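Local structure of gluconate kinase (Lactobacillus acidophilus, 3LL3) at residues 151-155 and 199-205. The protein probably phosphorylates a sugar substrate such as gluconate or xylulose at the expense of ATP. Residues are numbered along the deposited sequence.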
ATOM      1  N   ALA A 151      24.808 -40.610   9.707  1.00 39.37           N
ATOM      2  CA  ALA A 151      25.743 -39.486   9.551  1.00 38.37           C
ATOM      3  C   ALA A 151      26.887 -39.500  10.576  1.00 35.87           C
ATOM      4  O   ALA A 151      26.654 -39.452  11.781  1.00 36.06           O
ATOM      5  CB  ALA A 151      24.992 -38.146   9.604  1.00 34.14           C
ATOM      6  N   GLN A 152      28.121 -39.549  10.087  1.00 34.84           N
ATOM      7  CA  GLN A 152      29.303 -39.496  10.943  1.00 35.84           C
ATOM      8  C   GLN A 152      29.979 -38.122  10.882  1.00 35.98           C
ATOM      9  O   GLN A 152      30.824 -37.792  11.723  1.00 33.85           O
ATOM     10  CB  GLN A 152      30.307 -40.576  10.530  1.00 37.91           C
ATOM     11  CG  GLN A 152      29.773 -42.010  10.720  1.00 42.30           C
ATOM     12  CD  GLN A 152      29.344 -42.276  12.148  1.00 44.54           C
ATOM     13  OE1 GLN A 152      30.132 -42.112  13.084  1.00 48.42           O
ATOM     14  NE2 GLN A 152      28.086 -42.677  12.327  1.00 45.72           N
ATOM     15  N   LYS A 153      29.618 -37.337   9.872  1.00 30.94           N
ATOM     16  CA  LYS A 153      30.143 -35.974   9.726  1.00 31.12           C
ATOM     17  C   LYS A 153      29.051 -35.051   9.221  1.00 30.59           C
ATOM     18  O   LYS A 153      28.293 -35.407   8.318  1.00 30.43           O
ATOM     19  CB  LYS A 153      31.330 -35.931   8.757  1.00 30.16           C
ATOM     20  CG  LYS A 153      32.591 -36.642   9.277  1.00 34.23           C
ATOM     21  CD  LYS A 153      33.163 -35.885  10.462  1.00 36.06           C
ATOM     22  CE  LYS A 153      34.605 -36.273  10.751  1.00 36.12           C
ATOM     23  NZ  LYS A 153      34.695 -37.577  11.410  1.00 37.72           N
ATOM     24  N   TRP A 154      28.965 -33.867   9.819  1.00 29.39           N
ATOM     25  CA  TRP A 154      28.065 -32.836   9.342  1.00 27.13           C
ATOM     26  C   TRP A 154      28.911 -31.634   8.961  1.00 28.50           C
ATOM     27  O   TRP A 154      29.617 -31.074   9.797  1.00 27.28           O
ATOM     28  CB  TRP A 154      27.066 -32.463  10.433  1.00 28.85           C
ATOM     29  CG  TRP A 154      26.053 -33.525  10.670  1.00 28.47           C
ATOM     30  CD1 TRP A 154      25.947 -34.343  11.767  1.00 29.35           C
ATOM     31  CD2 TRP A 154      25.010 -33.909   9.777  1.00 27.67           C
ATOM     32  NE1 TRP A 154      24.883 -35.195  11.611  1.00 29.47           N
ATOM     33  CE2 TRP A 154      24.289 -34.948  10.401  1.00 30.11           C
ATOM     34  CE3 TRP A 154      24.605 -33.465   8.514  1.00 27.77           C
ATOM     35  CZ2 TRP A 154      23.189 -35.552   9.805  1.00 28.05           C
ATOM     36  CZ3 TRP A 154      23.509 -34.061   7.919  1.00 27.75           C
ATOM     37  CH2 TRP A 154      22.816 -35.104   8.567  1.00 32.02           C
ATOM     38  N   ILE A 155      28.867 -31.259   7.687  1.00 28.33           N
ATOM     39  CA  ILE A 155      29.792 -30.256   7.178  1.00 27.06           C
ATOM     40  C   ILE A 155      29.087 -29.292   6.247  1.00 28.03           C
ATOM     41  O   ILE A 155      27.909 -29.460   5.948  1.00 27.94           O
ATOM     42  CB  ILE A 155      30.950 -30.912   6.390  1.00 28.68           C
ATOM     43  CG1 ILE A 155      30.404 -31.634   5.160  1.00 26.80           C
ATOM     44  CG2 ILE A 155      31.748 -31.886   7.284  1.00 26.64           C
ATOM     45  CD1 ILE A 155      31.472 -32.467   4.411  1.00 29.68           C
ATOM     46  N   ILE A 199      24.890 -34.713  18.843  1.00 34.06           N
ATOM     47  CA  ILE A 199      26.032 -34.690  17.942  1.00 35.00           C
ATOM     48  C   ILE A 199      27.286 -34.621  18.802  1.00 34.94           C
ATOM     49  O   ILE A 199      27.306 -33.934  19.830  1.00 33.67           O
ATOM     50  CB  ILE A 199      25.981 -33.438  17.033  1.00 35.16           C
ATOM     51  CG1 ILE A 199      24.783 -33.512  16.081  1.00 36.64           C
ATOM     52  CG2 ILE A 199      27.276 -33.250  16.275  1.00 34.18           C
ATOM     53  CD1 ILE A 199      24.693 -34.808  15.319  1.00 36.97           C
ATOM     54  N   LYS A 200      28.324 -35.340  18.393  1.00 33.54           N
ATOM     55  CA  LYS A 200      29.610 -35.258  19.060  1.00 34.78           C
ATOM     56  C   LYS A 200      30.541 -34.328  18.288  1.00 35.49           C
ATOM     57  O   LYS A 200      30.462 -34.217  17.059  1.00 34.21           O
ATOM     58  CB  LYS A 200      30.240 -36.643  19.181  1.00 35.92           C
ATOM     59  CG  LYS A 200      29.398 -37.619  19.986  1.00 40.26           C
ATOM     60  CD  LYS A 200      29.161 -37.092  21.393  1.00 43.29           C
ATOM     61  CE  LYS A 200      30.258 -37.537  22.360  1.00 49.49           C
ATOM     62  NZ  LYS A 200      30.086 -36.893  23.701  1.00 52.25           N
ATOM     63  N   LYS A 201      31.416 -33.668  19.032  1.00 36.54           N
ATOM     64  CA  LYS A 201      32.439 -32.793  18.478  1.00 37.98           C
ATOM     65  C   LYS A 201      33.204 -33.481  17.341  1.00 38.85           C
ATOM     66  O   LYS A 201      33.549 -32.851  16.340  1.00 36.38           O
ATOM     67  CB  LYS A 201      33.347 -32.339  19.627  1.00 41.42           C
ATOM     68  CG  LYS A 201      34.803 -32.161  19.328  1.00 45.62           C
ATOM     69  CD  LYS A 201      35.605 -32.157  20.628  1.00 43.25           C
ATOM     70  CE  LYS A 201      36.133 -33.547  20.935  1.00 51.01           C
ATOM     71  NZ  LYS A 201      36.444 -33.777  22.379  1.00 53.85           N
ATOM     72  N   GLU A 202      33.429 -34.788  17.480  1.00 36.08           N
ATOM     73  CA  GLU A 202      34.091 -35.574  16.449  1.00 34.47           C
ATOM     74  C   GLU A 202      33.282 -35.690  15.155  1.00 33.30           C
ATOM     75  O   GLU A 202      33.811 -36.116  14.139  1.00 34.82           O
ATOM     76  CB  GLU A 202      34.431 -36.983  16.974  1.00 37.79           C
ATOM     77  CG  GLU A 202      35.537 -37.011  18.034  1.00 40.00           C
ATOM     78  CD  GLU A 202      35.070 -36.519  19.399  1.00 42.22           C
ATOM     79  OE1 GLU A 202      33.844 -36.521  19.656  1.00 40.69           O
ATOM     80  OE2 GLU A 202      35.934 -36.129  20.218  1.00 45.12           O
ATOM     81  N   GLN A 203      32.003 -35.334  15.186  1.00 32.10           N
ATOM     82  CA  GLN A 203      31.181 -35.411  13.981  1.00 32.07           C
ATOM     83  C   GLN A 203      31.182 -34.094  13.207  1.00 31.20           C
ATOM     84  O   GLN A 203      30.496 -33.961  12.194  1.00 30.04           O
ATOM     85  CB  GLN A 203      29.750 -35.780  14.326  1.00 29.22           C
ATOM     86  CG  GLN A 203      29.564 -37.216  14.757  1.00 34.46           C
ATOM     87  CD  GLN A 203      28.205 -37.424  15.355  1.00 35.81           C
ATOM     88  OE1 GLN A 203      27.941 -36.987  16.474  1.00 34.87           O
ATOM     89  NE2 GLN A 203      27.313 -38.061  14.603  1.00 37.81           N
ATOM     90  N   LEU A 204      31.948 -33.128  13.699  1.00 30.24           N
ATOM     91  CA  LEU A 204      32.054 -31.814  13.064  1.00 30.83           C
ATOM     92  C   LEU A 204      33.494 -31.516  12.668  1.00 30.85           C
ATOM     93  O   LEU A 204      34.429 -32.007  13.300  1.00 31.32           O
ATOM     94  CB  LEU A 204      31.560 -30.732  14.021  1.00 28.14           C
ATOM     95  CG  LEU A 204      30.105 -30.904  14.439  1.00 29.75           C
ATOM     96  CD1 LEU A 204      29.791 -29.965  15.584  1.00 28.07           C
ATOM     97  CD2 LEU A 204      29.173 -30.683  13.235  1.00 29.79           C
ATOM     98  N   PRO A 205      33.684 -30.674  11.642  1.00 31.99           N
ATOM     99  CA  PRO A 205      35.069 -30.361  11.270  1.00 28.17           C
ATOM    100  C   PRO A 205      35.795 -29.715  12.441  1.00 28.37           C
ATOM    101  O   PRO A 205      35.149 -29.109  13.288  1.00 29.18           O
ATOM    102  CB  PRO A 205      34.902 -29.322  10.149  1.00 30.38           C
ATOM    103  CG  PRO A 205      33.465 -29.440   9.690  1.00 30.83           C
ATOM    104  CD  PRO A 205      32.698 -29.878  10.892  1.00 29.74           C
TER
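The single 3-10 turn at 201-203 projects from the loop 199-205 and lays its last residue, Q203, along the backbone of 151-155. The CA atoms of K153 and Q203 come within 4.4 Å, close enough for a CA-H...O contact from K153 CA to Q203 O (3.2 Å), an oxygen that also accepts a hydrogen bond from W154 N at 2.8 Å. A second CA-H...O contact runs the other way, from Q203 CA to Q152 O (3.3 Å). The Q203 side chain reaches back to A151: NE2 donates to A151 O (3.2 Å), while OE1 accepts a hydrogen bond from K200 N (2.6 Å), tying the loop back on itself. Strand 153-155 pairs antiparallel with strand 84-86 in the N-terminal FGGY domain, where Q152 and K153 form a classic beta bulge opposite L86; the loop after helix 191-197 packs against 153-155 of this two-stranded sheet. W154 O faces the notch between L204 CD2 and P205 CD, 3.5 Å from each, and the same L204 methyl reaches W154 CB (3.9 Å). I199 CD1 lies obliquely against the indole, 3.7 Å from W154 NE1, and P205 CG meets I155 CG2 at 3.8 Å. The indole is also packed by L137 and L140 of helix 133-143, whereas L194 of helix 191-197 backs both I199 and L204.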